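Local atomic coordinates of MGS-M5 (Unidentified, PDB entry 4Q3N), a protein that probably catalyses the NAD-dependent interconversion of L-lactate and pyruvate, as a member of the lactate/malate dehydrogenase family. Residues H91-V103 with S120-E133. Numbering follows the deposited sequence.
Sequences HLLKRNAEIIKTV and SNPVDVLAYVAWKE
Ile100 lies at about a right angle across Leu126, its CG1 3.8 Å from Leu126 CD2, in the Rossmann-type NAD-binding domain. Here helices 89-109 and 123-134 follow the adjacent parallel strands 74-77 and 115-118, and the axes of segments 91-103 and 123-133 approach to 9.0 Å with a crossing angle of -38°. With CG2 anti to the backbone N, Ile100 splits its branches: CG2 rests 3.8 Å from Ala130 CB, while CD1 reaches back to Ser120, whose hydroxyl is hydrogen-bonded to Ala79 O. At Ala97 the backbone makes the nearest contacts, with Leu126 CD2 3.8 Å from Ala97 N and Val129 CG1 by Ala97 O. At the start of helix 123-134, Leu93 CD1 presses on the ring of Pro122, which follows a cis peptide bond and occupies the N-cap position. Water 1 donates to both Asn96 OD1 and Asn121 O, and Asn96 OD1 also accepts from Val81 N. At the other end the extended chain of Lys101 (chi1 174°) passes its methylenes obliquely across the carboxylate of Glu133, Lys101 CG 3.6 Å from Glu133 CD. Glu133 OE1 forms a salt bridge with Lys105 NZ and OE2 a hydrogen bond with Tyr314 OH, so an alanine here would probably leave the Lys105 ammonium without this counter-charge and the Tyr314 hydroxyl without this partner. Lys101 NZ and Glu133 OE1 stay 4.4 Å apart, beyond a salt bridge; water 2 links the two side chains, accepting from Lys101 NZ at 2.9 Å and donating to Glu133 OE2.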
# COMPACT_ATOMS: atom_id res chain seq x y z
N HIS A 91 3.27 36.68 -26.62
CA HIS A 91 4.00 35.89 -27.59
C HIS A 91 4.24 34.47 -27.08
O HIS A 91 3.93 33.50 -27.77
CB HIS A 91 5.34 36.55 -27.94
CG HIS A 91 6.02 35.92 -29.11
ND1 HIS A 91 6.76 34.76 -29.00
CD2 HIS A 91 6.03 36.25 -30.42
CE1 HIS A 91 7.21 34.41 -30.19
NE2 HIS A 91 6.78 35.30 -31.07
N LEU A 92 4.75 34.36 -25.87
CA LEU A 92 5.06 33.07 -25.29
C LEU A 92 3.82 32.23 -25.06
O LEU A 92 3.83 31.00 -25.25
CB LEU A 92 5.79 33.24 -23.96
CG LEU A 92 5.86 31.97 -23.14
CD1 LEU A 92 6.80 30.92 -23.75
CD2 LEU A 92 6.22 32.27 -21.71
N LEU A 93 2.77 32.89 -24.60
CA LEU A 93 1.46 32.28 -24.42
C LEU A 93 1.04 31.62 -25.71
O LEU A 93 0.61 30.48 -25.73
CB LEU A 93 0.44 33.32 -24.02
CG LEU A 93 -0.75 32.94 -23.18
CD1 LEU A 93 -0.25 32.26 -21.96
CD2 LEU A 93 -1.49 34.23 -22.82
N LYS A 94 1.16 32.37 -26.80
CA LYS A 94 0.86 31.83 -28.12
C LYS A 94 1.79 30.70 -28.57
O LYS A 94 1.33 29.77 -29.21
CB LYS A 94 0.88 32.95 -29.17
CG LYS A 94 -0.38 33.78 -29.18
CD LYS A 94 -0.12 35.10 -29.94
CE LYS A 94 -1.39 35.81 -30.36
NZ LYS A 94 -1.99 35.23 -31.59
N ARG A 95 3.09 30.79 -28.27
CA ARG A 95 3.99 29.68 -28.59
C ARG A 95 3.56 28.41 -27.82
O ARG A 95 3.55 27.33 -28.39
CB ARG A 95 5.44 30.00 -28.27
CG ARG A 95 6.19 30.69 -29.34
CD ARG A 95 7.49 31.22 -28.76
NE ARG A 95 8.43 30.15 -28.47
CZ ARG A 95 9.18 30.06 -27.38
NH1 ARG A 95 9.09 30.97 -26.43
NH2 ARG A 95 10.02 29.05 -27.25
N ASN A 96 3.23 28.54 -26.53
CA ASN A 96 2.73 27.37 -25.79
C ASN A 96 1.39 26.83 -26.31
O ASN A 96 1.18 25.62 -26.39
CB ASN A 96 2.63 27.67 -24.28
CG ASN A 96 3.99 27.62 -23.60
OD1 ASN A 96 4.62 26.57 -23.51
ND2 ASN A 96 4.45 28.77 -23.12
N ALA A 97 0.47 27.71 -26.66
CA ALA A 97 -0.77 27.24 -27.28
C ALA A 97 -0.51 26.42 -28.56
O ALA A 97 -1.19 25.44 -28.81
CB ALA A 97 -1.65 28.40 -27.58
N GLU A 98 0.47 26.84 -29.38
CA GLU A 98 0.75 26.10 -30.61
C GLU A 98 1.38 24.74 -30.31
O GLU A 98 1.12 23.76 -31.00
CB GLU A 98 1.66 26.92 -31.56
CG GLU A 98 0.87 27.91 -32.37
CD GLU A 98 -0.06 27.24 -33.36
OE1 GLU A 98 0.32 26.18 -33.90
OE2 GLU A 98 -1.18 27.76 -33.58
N ILE A 99 2.18 24.68 -29.24
CA ILE A 99 2.73 23.40 -28.86
C ILE A 99 1.61 22.43 -28.43
O ILE A 99 1.56 21.29 -28.89
CB ILE A 99 3.77 23.57 -27.74
CG1 ILE A 99 5.05 24.18 -28.35
CG2 ILE A 99 4.08 22.22 -27.06
CD1 ILE A 99 6.00 24.59 -27.27
N ILE A 100 0.72 22.90 -27.57
CA ILE A 100 -0.41 22.08 -27.10
C ILE A 100 -1.26 21.63 -28.28
O ILE A 100 -1.63 20.47 -28.39
CB ILE A 100 -1.26 22.88 -26.08
CG1 ILE A 100 -0.41 23.20 -24.85
CG2 ILE A 100 -2.50 22.15 -25.69
CD1 ILE A 100 0.05 21.96 -24.06
N LYS A 101 -1.56 22.56 -29.18
CA LYS A 101 -2.33 22.23 -30.36
C LYS A 101 -1.67 21.09 -31.11
O LYS A 101 -2.30 20.12 -31.44
CB LYS A 101 -2.47 23.45 -31.28
CG LYS A 101 -3.15 23.14 -32.59
CD LYS A 101 -3.36 24.40 -33.42
CE LYS A 101 -4.01 24.07 -34.74
NZ LYS A 101 -4.26 25.34 -35.51
N THR A 102 -0.39 21.22 -31.40
CA THR A 102 0.33 20.17 -32.12
C THR A 102 0.33 18.83 -31.37
O THR A 102 0.11 17.81 -31.96
CB THR A 102 1.75 20.61 -32.39
OG1 THR A 102 1.68 21.74 -33.25
CG2 THR A 102 2.57 19.51 -33.07
N VAL A 103 0.59 18.85 -30.07
CA VAL A 103 0.54 17.62 -29.28
C VAL A 103 -0.83 16.97 -29.38
O VAL A 103 -0.97 15.78 -29.62
CB VAL A 103 0.87 17.90 -27.81
CG1 VAL A 103 0.51 16.64 -26.93
CG2 VAL A 103 2.34 18.24 -27.68
N SER A 120 0.86 21.40 -18.22
CA SER A 120 1.67 22.50 -18.75
C SER A 120 1.14 23.85 -18.28
O SER A 120 -0.05 24.01 -18.25
CB SER A 120 1.66 22.47 -20.28
OG SER A 120 2.08 21.22 -20.78
N ASN A 121 2.01 24.82 -18.00
CA ASN A 121 1.56 26.15 -17.62
C ASN A 121 1.58 27.11 -18.78
O ASN A 121 2.48 27.02 -19.59
CB ASN A 121 2.42 26.72 -16.49
CG ASN A 121 2.09 26.07 -15.16
OD1 ASN A 121 2.98 25.65 -14.42
ND2 ASN A 121 0.80 25.98 -14.86
N PRO A 122 0.62 28.07 -18.83
CA PRO A 122 -0.45 28.29 -17.83
C PRO A 122 -1.59 27.30 -18.02
O PRO A 122 -2.22 27.23 -19.09
CB PRO A 122 -0.88 29.76 -18.10
CG PRO A 122 -0.54 29.98 -19.50
CD PRO A 122 0.67 29.15 -19.83
N VAL A 123 -1.82 26.51 -17.00
CA VAL A 123 -2.59 25.30 -17.16
C VAL A 123 -4.07 25.57 -17.51
O VAL A 123 -4.67 24.84 -18.27
CB VAL A 123 -2.46 24.42 -15.87
CG1 VAL A 123 -3.03 25.17 -14.63
CG2 VAL A 123 -3.18 23.05 -16.06
N ASP A 124 -4.66 26.64 -16.97
CA ASP A 124 -6.09 26.87 -17.25
C ASP A 124 -6.28 27.23 -18.70
O ASP A 124 -7.19 26.72 -19.35
CB ASP A 124 -6.66 27.96 -16.33
CG ASP A 124 -6.50 27.60 -14.86
OD1 ASP A 124 -7.06 26.57 -14.43
OD2 ASP A 124 -5.75 28.32 -14.15
N VAL A 125 -5.41 28.09 -19.25
CA VAL A 125 -5.62 28.49 -20.64
C VAL A 125 -5.27 27.31 -21.55
O VAL A 125 -6.00 27.03 -22.49
CB VAL A 125 -4.81 29.76 -21.05
CG1 VAL A 125 -4.96 30.89 -20.00
CG2 VAL A 125 -3.37 29.44 -21.31
N LEU A 126 -4.23 26.55 -21.21
CA LEU A 126 -3.79 25.47 -22.08
C LEU A 126 -4.75 24.28 -22.04
O LEU A 126 -4.91 23.58 -23.05
CB LEU A 126 -2.35 25.04 -21.72
CG LEU A 126 -1.30 26.12 -22.05
CD1 LEU A 126 0.08 25.60 -21.69
CD2 LEU A 126 -1.37 26.63 -23.54
N ALA A 127 -5.44 24.10 -20.92
CA ALA A 127 -6.51 23.09 -20.86
C ALA A 127 -7.66 23.46 -21.79
O ALA A 127 -8.24 22.59 -22.51
CB ALA A 127 -7.01 22.91 -19.39
N TYR A 128 -8.00 24.73 -21.84
CA TYR A 128 -9.04 25.18 -22.77
C TYR A 128 -8.57 24.92 -24.21
O TYR A 128 -9.34 24.47 -25.09
CB TYR A 128 -9.35 26.68 -22.56
CG TYR A 128 -10.51 27.23 -23.38
CD1 TYR A 128 -10.31 27.67 -24.67
CD2 TYR A 128 -11.79 27.30 -22.84
CE1 TYR A 128 -11.36 28.17 -25.44
CE2 TYR A 128 -12.84 27.80 -23.58
CZ TYR A 128 -12.62 28.23 -24.88
OH TYR A 128 -13.67 28.72 -25.61
N VAL A 129 -7.31 25.25 -24.47
CA VAL A 129 -6.76 25.07 -25.81
C VAL A 129 -6.82 23.59 -26.18
O VAL A 129 -7.29 23.23 -27.26
CB VAL A 129 -5.33 25.59 -25.93
CG1 VAL A 129 -4.67 25.13 -27.27
CG2 VAL A 129 -5.37 27.15 -25.86
N ALA A 130 -6.37 22.73 -25.27
CA ALA A 130 -6.38 21.30 -25.53
C ALA A 130 -7.82 20.83 -25.76
O ALA A 130 -8.09 20.01 -26.64
CB ALA A 130 -5.73 20.54 -24.37
N TRP A 131 -8.74 21.38 -24.98
CA TRP A 131 -10.14 20.98 -25.14
C TRP A 131 -10.63 21.29 -26.56
O TRP A 131 -11.14 20.41 -27.29
CB TRP A 131 -11.04 21.65 -24.08
CG TRP A 131 -12.50 21.53 -24.43
CD1 TRP A 131 -13.18 20.36 -24.73
CD2 TRP A 131 -13.46 22.59 -24.54
NE1 TRP A 131 -14.50 20.65 -25.01
CE2 TRP A 131 -14.69 22.00 -24.93
CE3 TRP A 131 -13.40 23.97 -24.36
CZ2 TRP A 131 -15.85 22.76 -25.15
CZ3 TRP A 131 -14.55 24.72 -24.56
CH2 TRP A 131 -15.77 24.11 -24.96
N LYS A 132 -10.44 22.54 -26.98
CA LYS A 132 -10.88 22.97 -28.30
C LYS A 132 -10.19 22.21 -29.42
O LYS A 132 -10.81 21.85 -30.39
CB LYS A 132 -10.63 24.48 -28.48
CG LYS A 132 -11.47 25.32 -27.56
CD LYS A 132 -12.93 24.94 -27.71
CE LYS A 132 -13.70 25.97 -28.48
NZ LYS A 132 -14.14 27.06 -27.58
N GLU A 133 -8.89 21.95 -29.29
CA GLU A 133 -8.19 21.35 -30.43
C GLU A 133 -8.46 19.85 -30.48
O GLU A 133 -8.27 19.20 -31.51
CB GLU A 133 -6.70 21.62 -30.35
CG GLU A 133 -6.34 23.13 -30.38
CD GLU A 133 -6.64 23.75 -31.75
OE1 GLU A 133 -6.79 23.00 -32.73
OE2 GLU A 133 -6.74 24.99 -31.85
O HOH W 1 4.01 25.46 -20.87
O HOH W 2 -6.41 26.37 -33.94